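Local coordinates for outer surface protein (Borrelia burgdorferi, PDB 5IZT) that is of unknown function but probably acts at the spirochaete surface as a member of the BbCRASP-1-related (PFam54) outer surface protein family, at residues L221-S225 with E244-E248; K251-L255 with T293-E298; Q338-R343 with S387-A391. Numbering follows the deposited sequence.

Interaction 1: residues L221-S225 with E244-E248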
ATOM      1  N   LEU A 221      -5.673   8.780  13.615  1.00 18.64           N
ATOM      2  CA  LEU A 221      -5.039   7.480  13.802  1.00 17.32           C
ATOM      3  C   LEU A 221      -3.746   7.622  14.596  1.00 21.56           C
ATOM      4  O   LEU A 221      -3.118   8.684  14.607  1.00 18.25           O
ATOM      5  CB  LEU A 221      -4.743   6.825  12.447  1.00 23.26           C
ATOM      6  CG  LEU A 221      -5.943   6.508  11.567  1.00 22.21           C
ATOM      7  CD1 LEU A 221      -5.449   6.161  10.184  1.00 27.67           C
ATOM      8  CD2 LEU A 221      -6.727   5.334  12.166  1.00 23.04           C
ATOM      9  N   ASP A 222      -3.366   6.541  15.273  1.00 22.51           N
ATOM     10  CA  ASP A 222      -2.017   6.371  15.795  1.00 25.64           C
ATOM     11  C   ASP A 222      -1.185   5.589  14.786  1.00 25.13           C
ATOM     12  O   ASP A 222      -1.710   4.991  13.854  1.00 27.73           O
ATOM     13  CB  ASP A 222      -2.023   5.601  17.114  1.00 30.33           C
ATOM     14  CG  ASP A 222      -2.650   6.373  18.251  1.00 43.56           C
ATOM     15  OD1 ASP A 222      -2.746   7.613  18.141  1.00 52.92           O
ATOM     16  OD2 ASP A 222      -3.034   5.733  19.262  1.00 38.51           O
ATOM     17  N   VAL A 223       0.128   5.555  15.011  1.00 30.20           N
ATOM     18  CA  VAL A 223       0.998   4.727  14.178  1.00 30.19           C
ATOM     19  C   VAL A 223       0.615   3.263  14.359  1.00 29.99           C
ATOM     20  O   VAL A 223       0.430   2.792  15.486  1.00 29.91           O
ATOM     21  CB  VAL A 223       2.467   4.993  14.531  1.00 33.27           C
ATOM     22  CG1 VAL A 223       3.379   4.049  13.761  1.00 38.37           C
ATOM     23  CG2 VAL A 223       2.814   6.441  14.201  1.00 29.65           C
ATOM     24  N   ILE A 224       0.455   2.541  13.245  1.00 37.16           N
ATOM     25  CA  ILE A 224      -0.027   1.158  13.308  1.00 37.46           C
ATOM     26  C   ILE A 224       1.089   0.147  13.088  1.00 37.43           C
ATOM     27  O   ILE A 224       1.020  -0.980  13.597  1.00 41.49           O
ATOM     28  CB  ILE A 224      -1.172   0.918  12.300  1.00 47.99           C
ATOM     29  CG1 ILE A 224      -0.643   0.717  10.877  1.00 43.71           C
ATOM     30  CG2 ILE A 224      -2.171   2.068  12.330  1.00 48.49           C
ATOM     31  CD1 ILE A 224      -1.746   0.462   9.853  1.00 48.80           C
ATOM     32  N   SER A 225       2.131   0.522  12.356  1.00 38.53           N
ATOM     33  CA  SER A 225       3.219  -0.424  12.122  1.00 48.49           C
ATOM     34  C   SER A 225       4.311  -0.277  13.184  1.00 61.51           C
ATOM     35  O   SER A 225       4.040  -0.333  14.387  1.00 66.50           O
ATOM     36  CB  SER A 225       3.814  -0.242  10.722  1.00 46.14           C
ATOM     37  OG  SER A 225       4.685   0.872  10.662  1.00 43.39           O
ATOM     38  N   GLU A 244       8.739   8.129  14.106  1.00 23.98           N
ATOM     39  CA  GLU A 244       7.850   7.001  13.838  1.00 29.23           C
ATOM     40  C   GLU A 244       6.666   7.419  12.974  1.00 19.86           C
ATOM     41  O   GLU A 244       6.281   6.700  12.047  1.00 18.83           O
ATOM     42  CB  GLU A 244       7.358   6.375  15.146  1.00 24.93           C
ATOM     43  CG  GLU A 244       8.428   5.686  15.954  1.00 34.33           C
ATOM     44  CD  GLU A 244       7.884   5.219  17.286  1.00 44.03           C
ATOM     45  OE1 GLU A 244       7.674   6.074  18.175  1.00 41.98           O
ATOM     46  OE2 GLU A 244       7.628   4.004  17.431  1.00 43.84           O
ATOM     47  N   ALA A 245       6.064   8.583  13.255  1.00 19.14           N
ATOM     48  CA  ALA A 245       4.912   8.989  12.467  1.00 20.69           C
ATOM     49  C   ALA A 245       5.329   9.441  11.074  1.00 21.06           C
ATOM     50  O   ALA A 245       4.599   9.206  10.105  1.00 15.79           O
ATOM     51  CB  ALA A 245       4.111  10.085  13.181  1.00 16.87           C
ATOM     52  N   GLU A 246       6.466  10.135  10.948  1.00 17.19           N
ATOM     53  CA  GLU A 246       6.929  10.491   9.606  1.00 16.70           C
ATOM     54  C   GLU A 246       7.124   9.238   8.756  1.00 19.39           C
ATOM     55  O   GLU A 246       6.726   9.194   7.584  1.00 18.22           O
ATOM     56  CB  GLU A 246       8.231  11.288   9.686  1.00 19.54           C
ATOM     57  CG  GLU A 246       8.107  12.608  10.429  1.00 32.53           C
ATOM     58  CD  GLU A 246       9.454  13.183  10.863  1.00 48.76           C
ATOM     59  OE1 GLU A 246      10.495  12.551  10.581  1.00 46.08           O
ATOM     60  OE2 GLU A 246       9.466  14.262  11.504  1.00 56.45           O
ATOM     61  N   ASN A 247       7.716   8.203   9.347  1.00 17.75           N
ATOM     62  CA  ASN A 247       7.938   6.952   8.622  1.00 22.98           C
ATOM     63  C   ASN A 247       6.623   6.354   8.132  1.00 20.40           C
ATOM     64  O   ASN A 247       6.526   5.889   6.986  1.00 18.67           O
ATOM     65  CB  ASN A 247       8.667   5.963   9.529  1.00 24.59           C
ATOM     66  CG  ASN A 247       9.053   4.684   8.805  1.00 38.47           C
ATOM     67  OD1 ASN A 247       9.944   4.691   7.958  1.00 45.47           O
ATOM     68  ND2 ASN A 247       8.382   3.590   9.126  1.00 39.96           N
ATOM     69  N   GLU A 248       5.589   6.367   8.978  1.00 18.98           N
ATOM     70  CA  GLU A 248       4.326   5.753   8.590  1.00 17.07           C
ATOM     71  C   GLU A 248       3.556   6.604   7.589  1.00 14.20           C
ATOM     72  O   GLU A 248       2.948   6.060   6.658  1.00 17.20           O
ATOM     73  CB  GLU A 248       3.449   5.482   9.814  1.00 18.63           C
ATOM     74  CG  GLU A 248       2.160   4.776   9.421  1.00 30.69           C
ATOM     75  CD  GLU A 248       1.722   3.704  10.382  1.00 46.10           C
ATOM     76  OE1 GLU A 248       0.623   3.851  10.954  1.00 54.19           O
ATOM     77  OE2 GLU A 248       2.466   2.726  10.574  1.00 45.25           O
TER
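A buried carboxylate can hold a loop without regular secondary structure against a helix by accepting hydrogen bonds from consecutive backbone amides, and Glu248 is a clear instance. Its OE1 receives the backbone N of Ile224 at 2.6 Å, while OE2 accepts both the backbone N of Ser225 and the hydroxyl OG of the same residue, each at 2.9 Å. N-H...O angles of 164° at Ile224 and 155° at Ser225 show that both amides are directed at the carboxylate. With chi1 at 78° (p), Ser225 folds its OG back to the side of its own amide, so that both groups converge on the same oxygen.

The fold explains the setting: 221-225 belongs to the long connection between helix 179-197 and helix 243-255 in an all-helical chain, and the residues directly after Ser225 are not modelled. Backbone hydrogen bonds between Leu221 and Leu238 and between Val223 and Pro236 tie it to the returning part of that connection, while Leu221 itself packs on Met287 and Ile288 of helix 280-316.

The apolar contact is made by Val223, whose CA-to-CB bond points toward the helix. Its CG2 lies 3.7 Å from the CA of Ala245 and 4.0 Å from that residue's CB. Van der Waals contacts of hydrocarbon with oxygen surround this pair: CG2 of Val223 comes within 4.1 Å of the backbone O of Glu244, CG1 of Val223 rests 3.6 Å from OE2 of Glu248, and CG1 of Ile224 approaches OE1 of Glu248 at 3.4 Å.

Interaction 2: residues K251-L255 with T293-E298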
ATOM      1  N   LYS A 251       4.659   5.759   4.240  1.00 17.79           N
ATOM      2  CA  LYS A 251       4.102   4.569   3.593  1.00 18.62           C
ATOM      3  C   LYS A 251       2.874   4.928   2.764  1.00 17.46           C
ATOM      4  O   LYS A 251       2.650   4.341   1.700  1.00 13.67           O
ATOM      5  CB  LYS A 251       3.747   3.505   4.630  1.00 19.37           C
ATOM      6  CG  LYS A 251       4.928   3.160   5.544  1.00 24.05           C
ATOM      7  CD  LYS A 251       5.435   1.790   5.331  1.00 31.06           C
ATOM      8  CE  LYS A 251       6.647   1.525   6.232  1.00 36.13           C
ATOM      9  NZ  LYS A 251       7.911   1.611   5.451  1.00 40.49           N
ATOM     10  N   PHE A 252       2.036   5.855   3.254  1.00 14.41           N
ATOM     11  CA  PHE A 252       0.910   6.301   2.434  1.00 11.97           C
ATOM     12  C   PHE A 252       1.400   7.038   1.194  1.00 13.85           C
ATOM     13  O   PHE A 252       0.850   6.860   0.098  1.00 14.62           O
ATOM     14  CB  PHE A 252      -0.048   7.205   3.220  1.00 12.35           C
ATOM     15  CG  PHE A 252      -1.232   7.629   2.404  1.00 18.76           C
ATOM     16  CD1 PHE A 252      -2.251   6.710   2.112  1.00 22.27           C
ATOM     17  CD2 PHE A 252      -1.304   8.911   1.869  1.00 20.07           C
ATOM     18  CE1 PHE A 252      -3.338   7.080   1.324  1.00 25.29           C
ATOM     19  CE2 PHE A 252      -2.398   9.296   1.060  1.00 17.55           C
ATOM     20  CZ  PHE A 252      -3.418   8.379   0.801  1.00 18.98           C
ATOM     21  N   TYR A 253       2.417   7.880   1.343  1.00 14.31           N
ATOM     22  CA  TYR A 253       2.973   8.566   0.168  1.00 14.03           C
ATOM     23  C   TYR A 253       3.539   7.567  -0.828  1.00 19.84           C
ATOM     24  O   TYR A 253       3.415   7.751  -2.051  1.00 15.73           O
ATOM     25  CB  TYR A 253       4.051   9.564   0.594  1.00 15.03           C
ATOM     26  CG  TYR A 253       3.577  10.571   1.625  1.00 17.91           C
ATOM     27  CD1 TYR A 253       2.242  10.957   1.682  1.00 16.04           C
ATOM     28  CD2 TYR A 253       4.463  11.109   2.567  1.00 18.88           C
ATOM     29  CE1 TYR A 253       1.790  11.862   2.648  1.00 15.76           C
ATOM     30  CE2 TYR A 253       4.011  12.032   3.545  1.00 19.59           C
ATOM     31  CZ  TYR A 253       2.687  12.400   3.570  1.00 15.98           C
ATOM     32  OH  TYR A 253       2.239  13.310   4.523  1.00 18.15           O
ATOM     33  N   ALA A 254       4.176   6.504  -0.323  1.00 18.90           N
ATOM     34  CA  ALA A 254       4.726   5.470  -1.193  1.00 20.36           C
ATOM     35  C   ALA A 254       3.627   4.705  -1.923  1.00 16.77           C
ATOM     36  O   ALA A 254       3.801   4.320  -3.086  1.00 16.76           O
ATOM     37  CB  ALA A 254       5.585   4.506  -0.381  1.00 17.22           C
ATOM     38  N   LEU A 255       2.503   4.462  -1.246  1.00 14.60           N
ATOM     39  CA  LEU A 255       1.363   3.809  -1.879  1.00 14.86           C
ATOM     40  C   LEU A 255       0.855   4.611  -3.073  1.00 20.42           C
ATOM     41  O   LEU A 255       0.421   4.035  -4.085  1.00 17.78           O
ATOM     42  CB  LEU A 255       0.246   3.631  -0.844  1.00 13.87           C
ATOM     43  CG  LEU A 255      -1.097   3.123  -1.353  1.00 14.13           C
ATOM     44  CD1 LEU A 255      -0.969   1.712  -1.950  1.00 16.52           C
ATOM     45  CD2 LEU A 255      -2.100   3.167  -0.190  1.00 24.22           C
ATOM     46  N   THR A 293      -2.299  -1.861   3.127  1.00 15.02           N
ATOM     47  CA  THR A 293      -1.909  -2.369   1.820  1.00 16.00           C
ATOM     48  C   THR A 293      -0.412  -2.192   1.594  1.00 16.22           C
ATOM     49  O   THR A 293       0.280  -3.124   1.161  1.00 14.17           O
ATOM     50  CB  THR A 293      -2.688  -1.649   0.725  1.00 18.31           C
ATOM     51  OG1 THR A 293      -4.064  -1.983   0.824  1.00 16.01           O
ATOM     52  CG2 THR A 293      -2.183  -2.039  -0.675  1.00 16.13           C
ATOM     53  N   GLN A 294       0.097  -0.989   1.846  1.00 11.54           N
ATOM     54  CA  GLN A 294       1.511  -0.741   1.577  1.00 18.00           C
ATOM     55  C   GLN A 294       2.394  -1.491   2.566  1.00 20.68           C
ATOM     56  O   GLN A 294       3.457  -2.005   2.195  1.00 16.78           O
ATOM     57  CB  GLN A 294       1.803   0.762   1.623  1.00 13.40           C
ATOM     58  CG  GLN A 294       3.244   1.128   1.222  1.00 11.46           C
ATOM     59  CD  GLN A 294       3.529   0.864  -0.246  1.00 17.85           C
ATOM     60  OE1 GLN A 294       2.610   0.766  -1.055  1.00 18.49           O
ATOM     61  NE2 GLN A 294       4.810   0.746  -0.593  1.00 17.59           N
ATOM     62  N   ILE A 295       1.973  -1.573   3.832  1.00 11.76           N
ATOM     63  CA  ILE A 295       2.803  -2.237   4.826  1.00 16.86           C
ATOM     64  C   ILE A 295       2.938  -3.712   4.482  1.00 12.86           C
ATOM     65  O   ILE A 295       4.045  -4.268   4.481  1.00 18.13           O
ATOM     66  CB  ILE A 295       2.217  -2.038   6.231  1.00 19.94           C
ATOM     67  CG1 ILE A 295       2.375  -0.561   6.649  1.00 19.88           C
ATOM     68  CG2 ILE A 295       2.894  -2.997   7.211  1.00 21.14           C
ATOM     69  CD1 ILE A 295       1.589  -0.170   7.910  1.00 23.09           C
ATOM     70  N   SER A 296       1.813  -4.371   4.191  1.00 14.40           N
ATOM     71  CA  SER A 296       1.870  -5.791   3.831  1.00 15.97           C
ATOM     72  C   SER A 296       2.653  -6.005   2.549  1.00 17.53           C
ATOM     73  O   SER A 296       3.375  -6.998   2.422  1.00 14.43           O
ATOM     74  CB  SER A 296       0.467  -6.371   3.667  1.00 16.51           C
ATOM     75  OG  SER A 296      -0.201  -6.499   4.916  1.00 15.17           O
ATOM     76  N   PHE A 297       2.457  -5.125   1.563  1.00 15.70           N
ATOM     77  CA  PHE A 297       3.199  -5.207   0.302  1.00 16.81           C
ATOM     78  C   PHE A 297       4.705  -5.210   0.550  1.00 19.71           C
ATOM     79  O   PHE A 297       5.431  -6.069   0.030  1.00 17.99           O
ATOM     80  CB  PHE A 297       2.785  -4.036  -0.602  1.00 14.91           C
ATOM     81  CG  PHE A 297       3.552  -3.937  -1.882  1.00 17.82           C
ATOM     82  CD1 PHE A 297       3.249  -4.772  -2.958  1.00 23.18           C
ATOM     83  CD2 PHE A 297       4.551  -3.003  -2.031  1.00 15.87           C
ATOM     84  CE1 PHE A 297       3.946  -4.663  -4.159  1.00 25.00           C
ATOM     85  CE2 PHE A 297       5.264  -2.891  -3.236  1.00 20.29           C
ATOM     86  CZ  PHE A 297       4.965  -3.731  -4.291  1.00 23.57           C
ATOM     87  N   GLU A 298       5.196  -4.268   1.361  1.00 16.03           N
ATOM     88  CA  GLU A 298       6.638  -4.192   1.603  1.00 14.35           C
ATOM     89  C   GLU A 298       7.148  -5.404   2.378  1.00 19.25           C
ATOM     90  O   GLU A 298       8.263  -5.889   2.127  1.00 17.97           O
ATOM     91  CB  GLU A 298       6.976  -2.888   2.342  1.00 18.11           C
ATOM     92  CG  GLU A 298       6.777  -1.642   1.479  1.00 19.38           C
ATOM     93  CD  GLU A 298       7.123  -0.337   2.194  1.00 26.51           C
ATOM     94  OE1 GLU A 298       7.783  -0.370   3.256  1.00 30.52           O
ATOM     95  OE2 GLU A 298       6.714   0.731   1.683  1.00 21.11           O
TER
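Lys251 and Glu298 form the salt bridge that joins these two helices, with NZ of Lys251 3.0 Å from OE1 of Glu298. The other carboxylate oxygen, OE2 of Glu298, takes a hydrogen bond from NE2 of Gln294 one helical turn earlier (3.0 Å, 168°). Gln294 is used at both ends of its amide, because its OE1 accepts a hydrogen bond from NE of Arg343 on helix 322-359.

The general principle is a short helix laid across a long one: the C-terminal part of helix 243-255 crosses helix 280-316 nearly at right angles, with the axes of the two segments 84° apart in direction and 9.3 Å apart at closest approach. The nearest CA atoms, of Leu255 and Gln294, are 5.7 Å apart. Here the Gln294 side chain fits against the short helix: CG of Gln294 is 3.3 Å from the backbone O of Lys251, its OE1 3.4 Å from the CA of Leu255, and its NE2 3.8 Å from the CB of Ala254. Flanking contacts join CD of Lys251 to CG1 of Ile295 (4.1 Å) and CD1 of Leu255 to CG2 of Thr293 (4.1 Å).

Interaction 3: residues Q338-R343 with S387-A391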
ATOM      1  N   GLN A 338       0.373 -11.225  -7.569  1.00 21.32           N
ATOM      2  CA  GLN A 338      -0.860 -10.958  -6.847  1.00 25.10           C
ATOM      3  C   GLN A 338      -0.739  -9.717  -5.970  1.00 26.04           C
ATOM      4  O   GLN A 338      -1.657  -8.893  -5.947  1.00 22.15           O
ATOM      5  CB  GLN A 338      -1.246 -12.171  -6.005  1.00 27.10           C
ATOM      6  CG  GLN A 338      -2.392 -11.872  -5.053  1.00 35.05           C
ATOM      7  CD  GLN A 338      -3.099 -13.108  -4.562  1.00 45.50           C
ATOM      8  OE1 GLN A 338      -2.719 -14.232  -4.894  1.00 49.22           O
ATOM      9  NE2 GLN A 338      -4.136 -12.908  -3.760  1.00 50.43           N
ATOM     10  N   ILE A 339       0.367  -9.560  -5.231  1.00 21.58           N
ATOM     11  CA  ILE A 339       0.482  -8.373  -4.383  1.00 21.45           C
ATOM     12  C   ILE A 339       0.645  -7.126  -5.242  1.00 27.07           C
ATOM     13  O   ILE A 339       0.126  -6.055  -4.906  1.00 20.99           O
ATOM     14  CB  ILE A 339       1.624  -8.510  -3.347  1.00 23.26           C
ATOM     15  CG1 ILE A 339       3.003  -8.537  -4.000  1.00 25.73           C
ATOM     16  CG2 ILE A 339       1.450  -9.767  -2.516  1.00 24.31           C
ATOM     17  CD1 ILE A 339       4.175  -8.507  -2.978  1.00 23.92           C
ATOM     18  N   LEU A 340       1.348  -7.241  -6.372  1.00 17.54           N
ATOM     19  CA  LEU A 340       1.455  -6.099  -7.276  1.00 18.18           C
ATOM     20  C   LEU A 340       0.094  -5.713  -7.829  1.00 19.96           C
ATOM     21  O   LEU A 340      -0.238  -4.522  -7.935  1.00 21.40           O
ATOM     22  CB  LEU A 340       2.412  -6.422  -8.422  1.00 16.07           C
ATOM     23  CG  LEU A 340       3.877  -6.381  -8.030  1.00 24.11           C
ATOM     24  CD1 LEU A 340       4.716  -7.024  -9.150  1.00 19.73           C
ATOM     25  CD2 LEU A 340       4.264  -4.918  -7.811  1.00 20.52           C
ATOM     26  N   ASP A 341      -0.701  -6.710  -8.203  1.00 18.51           N
ATOM     27  CA  ASP A 341      -1.995  -6.437  -8.813  1.00 25.07           C
ATOM     28  C   ASP A 341      -2.979  -5.853  -7.806  1.00 26.68           C
ATOM     29  O   ASP A 341      -3.775  -4.963  -8.145  1.00 22.81           O
ATOM     30  CB  ASP A 341      -2.557  -7.723  -9.406  1.00 26.07           C
ATOM     31  CG  ASP A 341      -3.977  -7.556  -9.899  1.00 39.45           C
ATOM     32  OD1 ASP A 341      -4.173  -6.848 -10.908  1.00 49.69           O
ATOM     33  OD2 ASP A 341      -4.895  -8.127  -9.277  1.00 47.42           O
ATOM     34  N   LYS A 342      -2.961  -6.353  -6.570  1.00 21.02           N
ATOM     35  CA  LYS A 342      -3.917  -5.852  -5.586  1.00 21.88           C
ATOM     36  C   LYS A 342      -3.479  -4.519  -4.998  1.00 21.38           C
ATOM     37  O   LYS A 342      -4.339  -3.685  -4.679  1.00 25.03           O
ATOM     38  CB  LYS A 342      -4.151  -6.893  -4.493  1.00 21.73           C
ATOM     39  CG  LYS A 342      -4.811  -8.156  -5.012  1.00 26.04           C
ATOM     40  CD  LYS A 342      -6.201  -7.856  -5.555  1.00 30.89           C
ATOM     41  CE  LYS A 342      -6.889  -9.107  -6.102  1.00 31.46           C
ATOM     42  NZ  LYS A 342      -8.294  -8.772  -6.519  1.00 41.52           N
ATOM     43  N   ARG A 343      -2.170  -4.263  -4.898  1.00 16.50           N
ATOM     44  CA  ARG A 343      -1.752  -2.914  -4.533  1.00 23.69           C
ATOM     45  C   ARG A 343      -2.169  -1.929  -5.617  1.00 24.09           C
ATOM     46  O   ARG A 343      -2.660  -0.833  -5.315  1.00 22.11           O
ATOM     47  CB  ARG A 343      -0.238  -2.848  -4.286  1.00 23.42           C
ATOM     48  CG  ARG A 343       0.275  -1.427  -3.984  1.00 21.47           C
ATOM     49  CD  ARG A 343       1.780  -1.363  -3.728  1.00 19.40           C
ATOM     50  NE  ARG A 343       2.297   0.015  -3.724  1.00 22.80           N
ATOM     51  CZ  ARG A 343       2.616   0.695  -4.819  1.00 33.74           C
ATOM     52  NH1 ARG A 343       2.466   0.136  -6.022  1.00 32.69           N
ATOM     53  NH2 ARG A 343       3.078   1.938  -4.722  1.00 29.53           N
ATOM     54  N   SER A 387      -6.505  -8.802   0.344  1.00 24.31           N
ATOM     55  CA  SER A 387      -5.895  -9.718  -0.614  0.51 26.77           C
ATOM     56  C   SER A 387      -4.376  -9.661  -0.542  1.00 24.34           C
ATOM     57  O   SER A 387      -3.702 -10.697  -0.671  1.00 18.51           O
ATOM     58  CB  SER A 387      -6.367  -9.404  -2.031  0.51 20.75           C
ATOM     59  OG  SER A 387      -5.897 -10.383  -2.936  0.51 18.86           O
ATOM     60  N   VAL A 388      -3.813  -8.463  -0.357  1.00 16.01           N
ATOM     61  CA  VAL A 388      -2.359  -8.358  -0.222  1.00 18.44           C
ATOM     62  C   VAL A 388      -1.905  -9.067   1.047  1.00 18.04           C
ATOM     63  O   VAL A 388      -0.909  -9.805   1.048  1.00 20.84           O
ATOM     64  CB  VAL A 388      -1.911  -6.880  -0.234  1.00 15.86           C
ATOM     65  CG1 VAL A 388      -0.406  -6.790   0.046  1.00 16.28           C
ATOM     66  CG2 VAL A 388      -2.208  -6.229  -1.594  1.00 15.23           C
ATOM     67  N   LEU A 389      -2.651  -8.868   2.135  1.00 16.79           N
ATOM     68  CA  LEU A 389      -2.369  -9.522   3.409  1.00 20.28           C
ATOM     69  C   LEU A 389      -2.412 -11.044   3.286  1.00 24.33           C
ATOM     70  O   LEU A 389      -1.538 -11.748   3.808  1.00 23.47           O
ATOM     71  CB  LEU A 389      -3.376  -9.036   4.455  1.00 18.94           C
ATOM     72  CG  LEU A 389      -3.255  -9.708   5.820  1.00 21.58           C
ATOM     73  CD1 LEU A 389      -1.874  -9.396   6.368  1.00 23.33           C
ATOM     74  CD2 LEU A 389      -4.356  -9.245   6.768  1.00 27.12           C
ATOM     75  N   GLU A 390      -3.446 -11.577   2.627  1.00 19.49           N
ATOM     76  CA  GLU A 390      -3.537 -13.024   2.473  1.00 23.94           C
ATOM     77  C   GLU A 390      -2.390 -13.568   1.630  1.00 23.13           C
ATOM     78  O   GLU A 390      -1.842 -14.634   1.929  1.00 22.81           O
ATOM     79  CB  GLU A 390      -4.893 -13.397   1.872  1.00 27.65           C
ATOM     80  CG  GLU A 390      -6.047 -13.149   2.839  1.00 33.80           C
ATOM     81  CD  GLU A 390      -7.418 -13.371   2.222  1.00 45.05           C
ATOM     82  OE1 GLU A 390      -7.488 -13.732   1.026  1.00 47.36           O
ATOM     83  OE2 GLU A 390      -8.425 -13.167   2.934  1.00 45.59           O
ATOM     84  N   ALA A 391      -1.995 -12.848   0.584  1.00 22.67           N
ATOM     85  CA  ALA A 391      -0.844 -13.291  -0.196  1.00 24.39           C
ATOM     86  C   ALA A 391       0.424 -13.276   0.651  1.00 19.52           C
ATOM     87  O   ALA A 391       1.225 -14.218   0.609  1.00 20.83           O
ATOM     88  CB  ALA A 391      -0.676 -12.408  -1.430  1.00 23.22           C
TER
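The two helical segments run almost antiparallel, 167° between their directions, with axes 8.9 Å apart at closest approach. Ile339 and Val388 mark the nearest backbones, CA to CA 5.0 Å. Ser387 and Ala391, one turn apart, both direct their CA-to-CB bonds toward 338-343.

Ala391 packs its CB 3.6 Å from CG2 of Ile339 and 4.0 Å from CD of Gln338. Val388 sits beside it, its CG2 3.6 Å from CB of Lys342, 3.8 Å from the backbone N of Arg343 and 4.1 Å from the backbone O of Ile339. The pairing joins helix 322-359 to the C-terminal helix 366-395 in the elongated helical bundle of this chain; the first segment also falls within a predicted coiled coil. Helix 280-316 touches the same pair, Val388 on Ser296 and Ile339 on Ala300.

Toward the partly exposed margin the contact turns polar. NE2 of Gln338 donates to OG of Ser387 (3.2 Å, 154°), in one of the two conformers of that serine. The same OG lies 3.2 Å from CG of Lys342, whose chain then leads away. Arg343 leads instead toward helix 280-316, where its NE hydrogen-bonds to OE1 of Gln294, and its NH2 forms a salt bridge with Asp257.

How the interactions relate
The three contacts run in series along the chain. Interactions 1 and 2 share helix 243-255, and their centres are 12 Å apart; CD1 of Ile295 bridges them, 3.6 Å from CB of Ser225 and 3.8 Å from CG1 of Ile224. Interactions 2 and 3, 11 Å apart between centres, meet through Arg343: its NE is 2.8 Å from OE1 of Gln294, its NH2 3.0 Å from the backbone O of Ala254, and its CD 3.6 Å from CG of Phe297, beside a cation-pi contact. Interactions 1 and 3 do not touch, their nearest atoms being about 10 Å apart, so interaction 2, near the chain centre, links the loop contact to the pairing of helices 322-359 and 366-395.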